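Local coordinates for protein putative thioesterase II (Thermobifida fusca, PDB 3BBJ) that probably hydrolyses acyl-CoA thioesters, as a putative thioesterase II built from two hot-dog domains, at residues P122-P127 and A234-C239; P172-Y177 and P203-L208; H223-P228 and G258-Q263. All coordinates share one frame; numbering follows the deposited sequence.

Contact 1. Residues P122-P127 and A234-C239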
loop_
_atom_site.group_PDB
_atom_site.type_symbol
_atom_site.label_atom_id
_atom_site.label_comp_id
_atom_site.label_asym_id
_atom_site.label_seq_id
_atom_site.Cartn_x
_atom_site.Cartn_y
_atom_site.Cartn_z
ATOM N N PRO A 122 -18.764 -0.473 -9.273
ATOM C CA PRO A 122 -19.856 -0.616 -8.301
ATOM C C PRO A 122 -19.405 -1.260 -6.995
ATOM O O PRO A 122 -18.436 -2.029 -6.984
ATOM C CB PRO A 122 -20.814 -1.569 -9.011
ATOM C CG PRO A 122 -19.908 -2.394 -9.867
ATOM C CD PRO A 122 -18.934 -1.394 -10.411
ATOM N N GLN A 123 -20.095 -0.935 -5.902
ATOM C CA GLN A 123 -19.838 -1.606 -4.639
ATOM C C GLN A 123 -20.282 -3.050 -4.829
ATOM O O GLN A 123 -21.322 -3.293 -5.443
ATOM C CB GLN A 123 -20.631 -0.987 -3.481
ATOM C CG GLN A 123 -20.359 -1.692 -2.136
ATOM C CD GLN A 123 -21.465 -1.548 -1.131
ATOM O OE1 GLN A 123 -21.848 -0.437 -0.741
ATOM N NE2 GLN A 123 -21.972 -2.683 -0.673
ATOM N N PRO A 124 -19.491 -4.015 -4.332
ATOM C CA PRO A 124 -19.944 -5.404 -4.431
ATOM C C PRO A 124 -21.217 -5.636 -3.592
ATOM O O PRO A 124 -21.459 -4.925 -2.617
ATOM C CB PRO A 124 -18.751 -6.209 -3.893
ATOM C CG PRO A 124 -17.995 -5.249 -3.032
ATOM C CD PRO A 124 -18.175 -3.906 -3.673
ATOM N N ALA A 125 -22.035 -6.597 -3.998
ATOM C CA ALA A 125 -23.281 -6.876 -3.284
ATOM C C ALA A 125 -23.009 -7.349 -1.859
ATOM O O ALA A 125 -22.367 -8.382 -1.650
ATOM C CB ALA A 125 -24.103 -7.920 -4.028
ATOM N N ILE A 126 -23.475 -6.558 -0.892
ATOM C CA ILE A 126 -23.410 -6.907 0.526
ATOM C C ILE A 126 -24.832 -6.829 1.079
ATOM O O ILE A 126 -25.532 -5.851 0.819
ATOM C CB ILE A 126 -22.507 -5.959 1.341
ATOM C CG1 ILE A 126 -21.093 -5.911 0.742
ATOM C CG2 ILE A 126 -22.459 -6.412 2.790
ATOM C CD1 ILE A 126 -20.073 -5.197 1.611
ATOM N N PRO A 127 -25.274 -7.866 1.821
ATOM C CA PRO A 127 -26.607 -7.851 2.402
ATOM C C PRO A 127 -26.812 -6.649 3.311
ATOM O O PRO A 127 -25.849 -6.165 3.897
ATOM C CB PRO A 127 -26.638 -9.121 3.244
ATOM C CG PRO A 127 -25.598 -9.996 2.683
ATOM C CD PRO A 127 -24.551 -9.111 2.136
ATOM N N ALA A 234 -19.672 -0.084 5.304
ATOM C CA ALA A 234 -19.690 -1.409 4.691
ATOM C C ALA A 234 -18.231 -1.787 4.398
ATOM O O ALA A 234 -17.466 -0.939 3.916
ATOM C CB ALA A 234 -20.494 -1.386 3.389
ATOM N N PHE A 235 -17.856 -3.045 4.669
ATOM C CA PHE A 235 -16.490 -3.503 4.469
ATOM C C PHE A 235 -16.436 -4.783 3.671
ATOM O O PHE A 235 -17.400 -5.525 3.600
ATOM C CB PHE A 235 -15.772 -3.731 5.809
ATOM C CG PHE A 235 -16.273 -4.953 6.597
ATOM C CD1 PHE A 235 -15.770 -6.230 6.343
ATOM C CD2 PHE A 235 -17.211 -4.812 7.606
ATOM C CE1 PHE A 235 -16.235 -7.338 7.054
ATOM C CE2 PHE A 235 -17.664 -5.915 8.326
ATOM C CZ PHE A 235 -17.180 -7.174 8.041
ATOM N N ARG A 236 -15.279 -5.018 3.055
ATOM C CA ARG A 236 -14.981 -6.283 2.408
ATOM C C ARG A 236 -13.508 -6.515 2.607
ATOM O O ARG A 236 -12.690 -5.601 2.362
ATOM C CB ARG A 236 -15.297 -6.267 0.917
ATOM C CG ARG A 236 -14.879 -7.574 0.226
ATOM C CD ARG A 236 -14.794 -7.500 -1.297
ATOM N NE ARG A 236 -14.248 -6.220 -1.758
ATOM C CZ ARG A 236 -13.801 -5.972 -2.982
ATOM N NH1 ARG A 236 -13.779 -6.935 -3.905
ATOM N NH2 ARG A 236 -13.349 -4.753 -3.273
ATOM N N SER A 237 -13.181 -7.733 3.045
ATOM C CA SER A 237 -11.794 -8.139 3.316
ATOM C C SER A 237 -11.429 -9.365 2.504
ATOM O O SER A 237 -12.157 -10.326 2.505
ATOM C CB SER A 237 -11.594 -8.444 4.787
ATOM O OG SER A 237 -10.234 -8.764 4.993
ATOM N N THR A 238 -10.297 -9.326 1.814
ATOM C CA THR A 238 -9.877 -10.422 0.971
ATOM C C THR A 238 -8.380 -10.643 1.087
ATOM O O THR A 238 -7.668 -9.844 1.682
ATOM C CB THR A 238 -10.268 -10.178 -0.506
ATOM O OG1 THR A 238 -9.488 -9.121 -1.053
ATOM C CG2 THR A 238 -11.725 -9.818 -0.610
ATOM N N CYS A 239 -7.931 -11.746 0.500
ATOM C CA CYS A 239 -6.544 -12.163 0.542
ATOM C C CYS A 239 -6.264 -12.950 -0.718
ATOM O O CYS A 239 -7.047 -13.828 -1.089
ATOM C CB CYS A 239 -6.301 -13.046 1.771
ATOM S SG CYS A 239 -4.708 -13.877 1.778
#

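Contact 2. Residues P172-Y177 and P203-L208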
loop_
_atom_site.group_PDB
_atom_site.type_symbol
_atom_site.label_atom_id
_atom_site.label_comp_id
_atom_site.label_asym_id
_atom_site.label_seq_id
_atom_site.Cartn_x
_atom_site.Cartn_y
_atom_site.Cartn_z
ATOM N N PRO A 172 -11.171 -16.845 0.559
ATOM C CA PRO A 172 -11.193 -16.029 1.759
ATOM C C PRO A 172 -11.820 -14.667 1.500
ATOM O O PRO A 172 -11.265 -13.873 0.754
ATOM C CB PRO A 172 -9.707 -15.865 2.088
ATOM C CG PRO A 172 -9.018 -15.958 0.781
ATOM C CD PRO A 172 -9.826 -16.906 -0.035
ATOM N N GLU A 173 -12.975 -14.417 2.105
ATOM C CA GLU A 173 -13.674 -13.165 1.926
ATOM C C GLU A 173 -14.592 -12.870 3.114
ATOM O O GLU A 173 -15.370 -13.720 3.533
ATOM C CB GLU A 173 -14.485 -13.224 0.630
ATOM C CG GLU A 173 -15.328 -11.965 0.342
ATOM C CD GLU A 173 -15.974 -11.960 -1.051
ATOM O OE1 GLU A 173 -15.240 -12.169 -2.051
ATOM O OE2 GLU A 173 -17.208 -11.712 -1.136
ATOM N N LEU A 174 -14.494 -11.673 3.673
ATOM C CA LEU A 174 -15.423 -11.267 4.720
ATOM C C LEU A 174 -16.074 -9.972 4.294
ATOM O O LEU A 174 -15.464 -9.171 3.602
ATOM C CB LEU A 174 -14.724 -11.091 6.077
ATOM C CG LEU A 174 -14.114 -12.352 6.692
ATOM C CD1 LEU A 174 -13.096 -12.007 7.783
ATOM C CD2 LEU A 174 -15.204 -13.262 7.235
ATOM N N CYS A 175 -17.328 -9.790 4.673
ATOM C CA CYS A 175 -17.997 -8.523 4.437
ATOM C C CYS A 175 -19.113 -8.279 5.437
ATOM O O CYS A 175 -19.536 -9.166 6.193
ATOM C CB CYS A 175 -18.525 -8.429 3.011
ATOM S SG CYS A 175 -19.803 -9.598 2.649
ATOM N N GLY A 176 -19.580 -7.049 5.453
ATOM C CA GLY A 176 -20.569 -6.659 6.409
ATOM C C GLY A 176 -20.410 -5.193 6.715
ATOM O O GLY A 176 -20.019 -4.417 5.852
ATOM N N TYR A 177 -20.732 -4.827 7.952
ATOM C CA TYR A 177 -20.698 -3.446 8.397
ATOM C C TYR A 177 -19.865 -3.311 9.667
ATOM O O TYR A 177 -19.837 -4.214 10.503
ATOM C CB TYR A 177 -22.136 -2.950 8.609
ATOM C CG TYR A 177 -22.964 -3.096 7.355
ATOM C CD1 TYR A 177 -23.468 -4.340 6.988
ATOM C CD2 TYR A 177 -23.197 -2.011 6.513
ATOM C CE1 TYR A 177 -24.191 -4.511 5.834
ATOM C CE2 TYR A 177 -23.926 -2.164 5.337
ATOM C CZ TYR A 177 -24.427 -3.419 5.007
ATOM O OH TYR A 177 -25.155 -3.599 3.857
ATOM N N PRO A 203 -11.605 -9.128 11.766
ATOM C CA PRO A 203 -10.846 -10.361 12.027
ATOM C C PRO A 203 -9.764 -10.528 10.981
ATOM O O PRO A 203 -10.017 -10.290 9.795
ATOM C CB PRO A 203 -11.893 -11.472 11.890
ATOM C CG PRO A 203 -13.190 -10.828 12.054
ATOM C CD PRO A 203 -13.045 -9.406 11.581
ATOM N N PRO A 204 -8.538 -10.848 11.410
ATOM C CA PRO A 204 -7.495 -11.097 10.427
ATOM C C PRO A 204 -7.950 -12.139 9.402
ATOM O O PRO A 204 -8.413 -13.215 9.782
ATOM C CB PRO A 204 -6.325 -11.581 11.279
ATOM C CG PRO A 204 -6.523 -10.875 12.577
ATOM C CD PRO A 204 -8.015 -10.901 12.785
ATOM N N ILE A 205 -7.837 -11.793 8.121
ATOM C CA ILE A 205 -8.316 -12.644 7.023
ATOM C C ILE A 205 -7.607 -14.023 6.968
ATOM O O ILE A 205 -8.166 -15.027 6.496
ATOM C CB ILE A 205 -8.198 -11.887 5.663
ATOM C CG1 ILE A 205 -9.059 -12.559 4.589
ATOM C CG2 ILE A 205 -6.734 -11.747 5.244
ATOM C CD1 ILE A 205 -10.532 -12.538 4.899
ATOM N N VAL A 206 -6.397 -14.072 7.499
ATOM C CA VAL A 206 -5.619 -15.289 7.494
ATOM C C VAL A 206 -6.254 -16.401 8.324
ATOM O O VAL A 206 -5.993 -17.576 8.083
ATOM C CB VAL A 206 -4.160 -15.036 7.989
ATOM C CG1 VAL A 206 -4.121 -14.604 9.490
ATOM C CG2 VAL A 206 -3.317 -16.259 7.754
ATOM N N SER A 207 -7.081 -16.027 9.295
ATOM C CA SER A 207 -7.733 -16.987 10.155
ATOM C C SER A 207 -8.603 -17.933 9.340
ATOM O O SER A 207 -8.821 -19.054 9.761
ATOM C CB SER A 207 -8.553 -16.265 11.219
ATOM O OG SER A 207 -9.596 -15.520 10.630
ATOM N N LEU A 208 -9.080 -17.481 8.178
ATOM C CA LEU A 208 -9.912 -18.302 7.290
ATOM C C LEU A 208 -9.147 -19.330 6.461
ATOM O O LEU A 208 -9.770 -20.141 5.793
ATOM C CB LEU A 208 -10.653 -17.407 6.302
ATOM C CG LEU A 208 -11.679 -16.455 6.890
ATOM C CD1 LEU A 208 -12.272 -15.640 5.767
ATOM C CD2 LEU A 208 -12.747 -17.228 7.659
#

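Contact 3. Residues H223-P228 and G258-Q263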
loop_
_atom_site.group_PDB
_atom_site.type_symbol
_atom_site.label_atom_id
_atom_site.label_comp_id
_atom_site.label_asym_id
_atom_site.label_seq_id
_atom_site.Cartn_x
_atom_site.Cartn_y
_atom_site.Cartn_z
ATOM N N HIS A 223 -5.704 4.396 1.508
ATOM C CA HIS A 223 -6.010 5.614 0.778
ATOM C C HIS A 223 -7.447 6.079 1.010
ATOM O O HIS A 223 -8.382 5.277 0.960
ATOM C CB HIS A 223 -5.806 5.361 -0.719
ATOM C CG HIS A 223 -4.451 4.839 -1.065
ATOM N ND1 HIS A 223 -3.304 5.579 -0.886
ATOM C CD2 HIS A 223 -4.057 3.669 -1.615
ATOM C CE1 HIS A 223 -2.261 4.883 -1.295
ATOM N NE2 HIS A 223 -2.689 3.717 -1.739
ATOM N N LEU A 224 -7.605 7.377 1.238
ATOM C CA LEU A 224 -8.914 8.009 1.412
ATOM C C LEU A 224 -9.350 8.478 0.040
ATOM O O LEU A 224 -8.645 9.273 -0.564
ATOM C CB LEU A 224 -8.815 9.226 2.329
ATOM C CG LEU A 224 -10.124 9.971 2.600
ATOM C CD1 LEU A 224 -11.116 9.052 3.314
ATOM C CD2 LEU A 224 -9.852 11.233 3.406
ATOM N N ARG A 225 -10.520 8.022 -0.422
ATOM C CA ARG A 225 -10.986 8.263 -1.785
ATOM C C ARG A 225 -12.162 9.232 -1.941
ATOM O O ARG A 225 -12.370 9.802 -3.019
ATOM C CB ARG A 225 -11.378 6.924 -2.405
ATOM C CG ARG A 225 -10.238 5.869 -2.440
ATOM C CD ARG A 225 -8.933 6.430 -2.981
ATOM N NE ARG A 225 -9.125 7.187 -4.230
ATOM C CZ ARG A 225 -9.269 6.647 -5.444
ATOM N NH1 ARG A 225 -9.260 5.329 -5.620
ATOM N NH2 ARG A 225 -9.423 7.437 -6.499
ATOM N N ALA A 226 -12.948 9.362 -0.877
ATOM C CA ALA A 226 -14.104 10.253 -0.809
ATOM C C ALA A 226 -14.324 10.575 0.662
ATOM O O ALA A 226 -13.848 9.848 1.541
ATOM C CB ALA A 226 -15.341 9.574 -1.372
ATOM N N ILE A 227 -15.012 11.684 0.922
ATOM C CA ILE A 227 -15.328 12.117 2.264
ATOM C C ILE A 227 -16.650 11.457 2.645
ATOM O O ILE A 227 -17.678 11.753 2.036
ATOM C CB ILE A 227 -15.487 13.649 2.328
ATOM C CG1 ILE A 227 -14.183 14.359 1.905
ATOM C CG2 ILE A 227 -15.935 14.082 3.725
ATOM C CD1 ILE A 227 -12.981 14.151 2.834
ATOM N N PRO A 228 -16.637 10.564 3.659
ATOM C CA PRO A 228 -17.860 9.879 4.008
ATOM C C PRO A 228 -18.738 10.701 4.940
ATOM O O PRO A 228 -18.242 11.524 5.729
ATOM C CB PRO A 228 -17.365 8.647 4.763
ATOM C CG PRO A 228 -16.158 9.116 5.448
ATOM C CD PRO A 228 -15.526 10.165 4.540
ATOM N N GLY A 258 -22.968 3.986 -0.533
ATOM C CA GLY A 258 -22.277 3.100 -1.467
ATOM C C GLY A 258 -21.058 3.723 -2.137
ATOM O O GLY A 258 -20.596 3.233 -3.175
ATOM N N ARG A 259 -20.526 4.794 -1.544
ATOM C CA ARG A 259 -19.360 5.482 -2.095
ATOM C C ARG A 259 -18.097 4.927 -1.483
ATOM O O ARG A 259 -17.962 4.881 -0.258
ATOM C CB ARG A 259 -19.460 6.982 -1.836
ATOM C CG ARG A 259 -20.626 7.634 -2.613
ATOM C CD ARG A 259 -21.113 8.938 -1.979
ATOM N NE ARG A 259 -20.136 10.033 -2.018
ATOM C CZ ARG A 259 -19.428 10.492 -0.986
ATOM N NH1 ARG A 259 -19.542 9.967 0.217
ATOM N NH2 ARG A 259 -18.585 11.502 -1.166
ATOM N N LEU A 260 -17.186 4.472 -2.326
ATOM C CA LEU A 260 -15.907 3.966 -1.851
ATOM C C LEU A 260 -15.173 5.105 -1.128
ATOM O O LEU A 260 -14.951 6.174 -1.705
ATOM C CB LEU A 260 -15.070 3.433 -3.024
ATOM C CG LEU A 260 -13.666 2.896 -2.724
ATOM C CD1 LEU A 260 -13.735 1.594 -1.872
ATOM C CD2 LEU A 260 -12.829 2.697 -4.027
ATOM N N VAL A 261 -14.810 4.871 0.128
ATOM C CA VAL A 261 -14.107 5.876 0.928
ATOM C C VAL A 261 -12.676 5.475 1.325
ATOM O O VAL A 261 -11.850 6.344 1.504
ATOM C CB VAL A 261 -14.911 6.266 2.226
ATOM C CG1 VAL A 261 -16.247 6.899 1.872
ATOM C CG2 VAL A 261 -15.134 5.053 3.106
ATOM N N ALA A 262 -12.403 4.179 1.481
ATOM C CA ALA A 262 -11.067 3.671 1.899
ATOM C C ALA A 262 -10.659 2.409 1.141
ATOM O O ALA A 262 -11.490 1.537 0.904
ATOM C CB ALA A 262 -11.043 3.357 3.396
ATOM N N GLN A 263 -9.376 2.340 0.776
ATOM C CA GLN A 263 -8.751 1.162 0.157
ATOM C C GLN A 263 -7.466 0.929 0.941
ATOM O O GLN A 263 -6.582 1.783 0.959
ATOM C CB GLN A 263 -8.365 1.404 -1.296
ATOM C CG GLN A 263 -9.504 1.586 -2.270
ATOM C CD GLN A 263 -9.003 1.933 -3.655
ATOM O OE1 GLN A 263 -8.540 3.054 -3.906
ATOM N NE2 GLN A 263 -9.101 0.980 -4.567
#

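Contact 1. Residues P122-P127 and A234-C239
The loop 122-127, which has no regular secondary structure, crosses the start of strand 233-243 in the C-terminal hot-dog domain nearly at a right angle, 93° between the touching parts. Three side chains bury most of the surface: Ile-126 from the loop, with Pro-124 and Arg-236 meeting farther along. Ile-126 carries CG1 anti to the carbonyl carbon (chi1 -56°) and an extended CD1, so the long branch is thrust at the strand. Its CD1 methyl lies 4.2 Å from Ala-234 CB, an apolar touch against a residue that strand 173-180 covers through Tyr-177. Ile-126 also packs on Cys-175 and Tyr-177 of that neighbouring strand.

Pro-124 and Arg-236 cross at about a right angle. Arg-236 leaves the strand with CG anti to the backbone N (chi1 176°) and bends at chi3, which turns one guanidinium face to Pro-124 CG. That atom sits offset toward the rim of the flat group, with Pro-124 CG 4.1 Å from Arg-236 NE. The charge itself is met elsewhere, by a salt bridge from Arg-236 NH2 to Asp-252 on strand 246-254. The extended Gln-123 side chain runs alongside the loop, and Gln-123 NE2 donates to the next carbonyl, Pro-124 O, over 3.0 Å, nearly along the C=O axis. The closest approach of all puts Ile-126 CD1 3.3 Å from Phe-235 O.

Contact 2. Residues P172-Y177 and P203-L208
Leu-174 is the densest point of this buried contact, laying CG and its methyls against the adjoining CD1 methyls of Ile-205 and Leu-208. Its bond to CB points toward segment 203-208, and CG stands anti to the carbonyl carbon (chi1 -64°). Leu-208 comes to meet it tip to tip, its CD1 3.9 Å from Leu-174 CG. Ile-205 instead slides past in the opposite direction: CG1 is anti to the backbone N (chi1 -163°), and its CD1 methyl lies 3.9 Å from Leu-174 CD1. The Leu-208 CD1 methyl also rests 3.9 Å from the backbone Glu-173 N. The cluster joins the first part of strand 173-180 to a short 3-10 segment, 205-208, in the long connection between helix 191-198 and strand 217-224 of the C-terminal hot-dog domain. Helix 157-163 packs on the same cluster, with Leu-163 touching Leu-174 and Pro-203, and Ala-162 touching Leu-208.

Packing is looser at the ends. Pro-172 CB is 4.2 Å from Ile-205 CG1, and Pro-172 also meets Tyr-119 of the second subunit. At the other end Pro-203 CB lies 4.3 Å from Leu-174 CD1. Glu-173, an exposed residue, has its CB pointing away and takes part mainly through backbone N. On the partly exposed side, Pro-204 O takes two donors from Ser-207, the backbone N and OG; the hydroxyl approaches almost along the C=O axis, with Ser-207 OG 2.7 Å from Pro-204 O.

Contact 3. Residues H223-P228 and G258-Q263
Arg-225 and Gln-263 cross obliquely, their guanidinium and amide planes 30° apart. Bends at chi2 and chi3 carry CG and CD past Gln-263 OE1 and bring the guanidinium edge to it, where Arg-225 NH1 donates to Gln-263 OE1 across 2.9 Å. The oxygen lies near the guanidinium plane, the donor above the amide plane. Asp-248 of the second subunit binds both partners, by a salt bridge to Arg-225 NH1 and a hydrogen bond to Gln-263 NE2, while Leu-241 O of that subunit accepts from Arg-225 NH2. An alanine at Arg-225 would lose the hydrogen bond to Gln-263 and those to the second subunit, and would probably weaken this subunit interface.

Antiparallel strands 217-224 and 260-269 pair alongside: His-223 and Gln-263 form a hydrogen-bonded pair, with His-223 N 2.8 Å from Gln-263 O, and Leu-224 and Ala-262 the non-hydrogen-bonded one. Val-261 and Ala-262 both face Leu-253 on the next strand, a classic beta bulge in this hot-dog domain. Beyond the two bridged pairs, Arg-225 N donates to Val-261 O (2.9 Å, 168°), and Val-261 CG1 packs 3.6 Å from Pro-228 CB. Ala-226 CB lies over one face of the Arg-259 guanidinium. Arg-259 NH1, also salt-bridged to Asp-255, donates to Ile-227 O (3.2 Å), NH2 more weakly; the oxygen lies in the guanidinium plane, the NH1 donor above the carbonyl plane.

In the fold
All three contacts belong to the C-terminal acyl-CoA thioesterase region, and each reaches the same run of antiparallel strands. Contact 2 is nested along the chain inside the loop closed by contact 1; contact 3 follows contact 2 and interleaves with contact 1. Contacts 1 and 2, centres 11 Å apart, lie on the neighbouring strands 233-243 and 173-180 respectively, joined by a probable hydrogen bond from Ser-237 N to Leu-174 O. Contact 3 lies 13 Å from contact 1 and 20 Å from contact 2, centre to centre, across strand 246-254. Contacts 1 and 2 pack a loop and a 3-10 segment on strands; contact 3 pairs two strands and meets the second subunit through several residues, contact 2 through Pro-172.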